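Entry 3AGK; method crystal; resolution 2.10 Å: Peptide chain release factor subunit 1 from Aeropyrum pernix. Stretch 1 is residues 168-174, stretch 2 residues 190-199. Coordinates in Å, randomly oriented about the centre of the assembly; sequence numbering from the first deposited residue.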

# COMPACT_ATOMS: atom_id res chain seq x y z
N GLU A 168 2.65 -0.36 -17.53
CA GLU A 168 3.58 0.02 -18.59
C GLU A 168 2.82 0.07 -19.93
O GLU A 168 1.90 -0.71 -20.15
N LEU A 169 3.20 1.00 -20.80
CA LEU A 169 2.49 1.21 -22.06
C LEU A 169 3.50 1.41 -23.14
O LEU A 169 4.59 1.95 -22.89
N GLU A 170 3.14 0.97 -24.35
CA GLU A 170 3.94 1.14 -25.55
C GLU A 170 3.08 1.71 -26.68
O GLU A 170 1.87 1.44 -26.75
N GLY A 171 3.73 2.44 -27.58
CA GLY A 171 3.09 2.95 -28.77
C GLY A 171 3.98 2.75 -29.98
O GLY A 171 5.20 2.55 -29.85
N PHE A 172 3.38 2.80 -31.16
CA PHE A 172 4.15 2.78 -32.40
C PHE A 172 4.43 4.21 -32.84
O PHE A 172 3.52 5.03 -32.93
N VAL A 173 5.70 4.50 -33.11
CA VAL A 173 6.13 5.83 -33.53
C VAL A 173 7.45 5.68 -34.26
O VAL A 173 8.51 5.70 -33.63
N PRO A 174 7.41 5.52 -35.58
CA PRO A 174 8.63 5.46 -36.38
C PRO A 174 9.57 6.62 -36.07
O PRO A 174 10.70 6.66 -36.58
N ILE A 190 2.29 13.15 -39.41
CA ILE A 190 1.73 11.86 -39.03
C ILE A 190 2.32 11.39 -37.71
O ILE A 190 1.60 10.97 -36.79
N ILE A 191 3.64 11.47 -37.60
CA ILE A 191 4.30 11.09 -36.36
C ILE A 191 3.81 11.92 -35.17
O ILE A 191 3.62 11.40 -34.07
N GLU A 192 3.60 13.22 -35.39
CA GLU A 192 3.12 14.09 -34.32
C GLU A 192 1.75 13.63 -33.87
O GLU A 192 1.45 13.55 -32.68
N GLN A 193 0.90 13.30 -34.83
CA GLN A 193 -0.42 12.81 -34.51
C GLN A 193 -0.32 11.49 -33.76
O GLN A 193 -1.10 11.23 -32.85
N MET A 194 0.62 10.64 -34.16
CA MET A 194 0.77 9.34 -33.50
C MET A 194 1.20 9.52 -32.04
O MET A 194 0.64 8.90 -31.14
N VAL A 195 2.19 10.38 -31.82
CA VAL A 195 2.64 10.67 -30.45
C VAL A 195 1.50 11.25 -29.62
O VAL A 195 1.31 10.89 -28.45
N ASP A 196 0.74 12.16 -30.23
CA ASP A 196 -0.45 12.71 -29.62
C ASP A 196 -1.40 11.62 -29.11
O ASP A 196 -1.87 11.66 -27.98
N GLU A 197 -1.68 10.64 -29.96
CA GLU A 197 -2.56 9.54 -29.58
C GLU A 197 -1.98 8.74 -28.41
O GLU A 197 -2.69 8.39 -27.47
N PHE A 198 -0.69 8.43 -28.48
CA PHE A 198 -0.04 7.75 -27.37
C PHE A 198 -0.14 8.56 -26.04
O PHE A 198 -0.42 8.01 -24.97
N PHE A 199 0.07 9.88 -26.12
CA PHE A 199 0.01 10.72 -24.92
C PHE A 199 -1.37 10.74 -24.31
O PHE A 199 -1.51 10.86 -23.10

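The end of a strand and the loop that follows it pack against one flank of a helix through an almost wholly apolar contact, which buries 414 Å² and contains no hydrogen bond between the two stretches. The helix satisfies its own backbone, as in the bonds from Met194 N to Ile190 O (2.8 Å) and from Phe198 N to Met194 O (3.0 Å). Its side chains meet the strand and loop through van der Waals packing.

Residues Ile191, Met194, Val195 and Phe198 recur at the spacing of helical turns and form the contact flank. Phe198 gives up the most surface. Its CA-to-CB bond points toward the strand, and a t rotamer (chi1 -179°, chi2 70°) lays the buried ring beside the backbone of Leu169, Glu170 and Gly171. Phe198 CE1 lies 3.4 Å from Glu170 C and 3.5 Å from Gly171 N, both approached obliquely, whereas Leu169 O sits at the ring edge, 3.9 Å from Phe198 CZ. The CA-to-CB bond of Leu169 also points toward the helix, with chi1 in m and chi2 between wells at 91°; its CB is 4.0 Å from Phe198 CE1. The absence of a side chain at Gly171 makes this close approach possible: an ideal CB there would point toward the helix and fall 2.7 Å from Phe198 CD1, a clash. The CA-to-CB bond of Glu170, by contrast, points away.

Where the loop passes the preceding helical turn, the CA-to-CB bond of Met194 points toward stretch 1, in an m, t, p conformation. Its terminal methyl reaches the Phe172 region, with Met194 CE 3.0 Å from Phe172 O, a tight approach, and 3.2 Å from Phe172 CD2. The methyl lies near the plane of the Phe172 ring, at its edge. Phe172 itself leaves the backbone sideways in a t rotamer and remains exposed.

Val173, buried and also in t, leaves the backbone sideways. Val173 CG1 packs 3.7 Å from Ile191 CG2; Val173 CG1 and Val173 CG2 each lie 4.0 Å from Val195 CG2, and Val173 CG2 is 4.4 Å from Met194 CB. Val195 is likewise sideways and in t. Ile191 starts sideways too, but its m, m conformation brings the end of the chain nearer the loop, placing Ile191 CD1 3.5 Å from Pro174 CD. The same proline carbon, Pro174 CD, is 4.0 Å from Met194 SD, so the exposed C-gamma-exo ring touches two helix side chains.

The charged helix side chains take no part: the CA-to-CB bond of Glu192 points away, and Asp196 finds its hydrogen-bonding partners outside the two stretches.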

# COMPACT_ATOMS: atom_id res chain seq x y z
CB GLU A 168 4.76 -0.95 -18.65
CG GLU A 168 5.61 -0.93 -17.36
CD GLU A 168 6.98 -1.56 -17.52
OE1 GLU A 168 7.86 -0.95 -18.17
OE2 GLU A 168 7.19 -2.67 -16.98
CB LEU A 169 1.61 2.47 -22.00
CG LEU A 169 0.41 2.54 -21.05
CD1 LEU A 169 0.82 3.12 -19.71
CD2 LEU A 169 -0.65 3.41 -21.67
CB GLU A 170 4.47 -0.20 -26.06
CG GLU A 170 5.13 -1.07 -25.03
CD GLU A 170 6.24 -1.90 -25.65
OE1 GLU A 170 5.94 -3.01 -26.16
OE2 GLU A 170 7.40 -1.44 -25.63
CB PHE A 172 3.42 2.01 -33.50
CG PHE A 172 4.20 1.93 -34.78
CD1 PHE A 172 5.33 1.14 -34.87
CD2 PHE A 172 3.80 2.65 -35.89
CE1 PHE A 172 6.05 1.07 -36.04
CE2 PHE A 172 4.51 2.57 -37.07
CZ PHE A 172 5.65 1.79 -37.14
CB VAL A 173 6.35 6.78 -32.31
CG1 VAL A 173 7.07 8.05 -32.73
CG2 VAL A 173 5.03 7.13 -31.61
CB PRO A 174 8.11 5.58 -37.81
CG PRO A 174 6.73 5.05 -37.75
CD PRO A 174 6.19 5.43 -36.41
CB ILE A 190 1.97 10.79 -40.12
CG1 ILE A 190 1.34 11.22 -41.44
CG2 ILE A 190 1.41 9.45 -39.67
CD1 ILE A 190 1.70 10.33 -42.62
CB ILE A 191 5.83 11.19 -36.47
CG1 ILE A 191 6.34 10.29 -37.59
CG2 ILE A 191 6.47 10.75 -35.16
CD1 ILE A 191 6.10 8.82 -37.33
CB GLU A 192 3.05 15.54 -34.82
CG GLU A 192 3.10 16.58 -33.73
CD GLU A 192 3.45 17.95 -34.28
OE1 GLU A 192 4.08 18.02 -35.36
OE2 GLU A 192 3.12 18.96 -33.62
CB GLN A 193 -1.26 12.66 -35.78
CG GLN A 193 -2.58 11.99 -35.51
CD GLN A 193 -3.57 12.19 -36.63
OE1 GLN A 193 -4.71 11.73 -36.54
NE2 GLN A 193 -3.16 12.89 -37.69
CB MET A 194 1.76 8.45 -34.24
CG MET A 194 1.30 8.05 -35.65
SD MET A 194 2.48 6.98 -36.51
CE MET A 194 2.25 5.45 -35.60
CB VAL A 195 3.82 11.65 -30.45
CG1 VAL A 195 4.27 11.94 -29.03
CG2 VAL A 195 4.96 11.09 -31.28
CB ASP A 196 -1.18 13.63 -30.60
CG ASP A 196 -2.40 14.27 -29.98
OD1 ASP A 196 -3.52 13.87 -30.36
OD2 ASP A 196 -2.25 15.14 -29.10
CB GLU A 197 -2.80 8.60 -30.77
CG GLU A 197 -4.26 8.30 -31.03
CD GLU A 197 -5.03 9.52 -31.50
OE1 GLU A 197 -6.06 9.86 -30.87
OE2 GLU A 197 -4.60 10.14 -32.50
CB PHE A 198 1.41 7.37 -27.71
CG PHE A 198 2.11 6.63 -26.60
CD1 PHE A 198 1.73 5.32 -26.27
CD2 PHE A 198 3.11 7.25 -25.84
CE1 PHE A 198 2.35 4.65 -25.23
CE2 PHE A 198 3.75 6.59 -24.80
CZ PHE A 198 3.37 5.29 -24.48
CB PHE A 199 0.47 12.15 -25.21
CG PHE A 199 1.96 12.28 -25.32
CD1 PHE A 199 2.80 11.20 -25.01
CD2 PHE A 199 2.53 13.48 -25.74
CE1 PHE A 199 4.18 11.32 -25.12
CE2 PHE A 199 3.92 13.60 -25.85
CZ PHE A 199 4.75 12.52 -25.53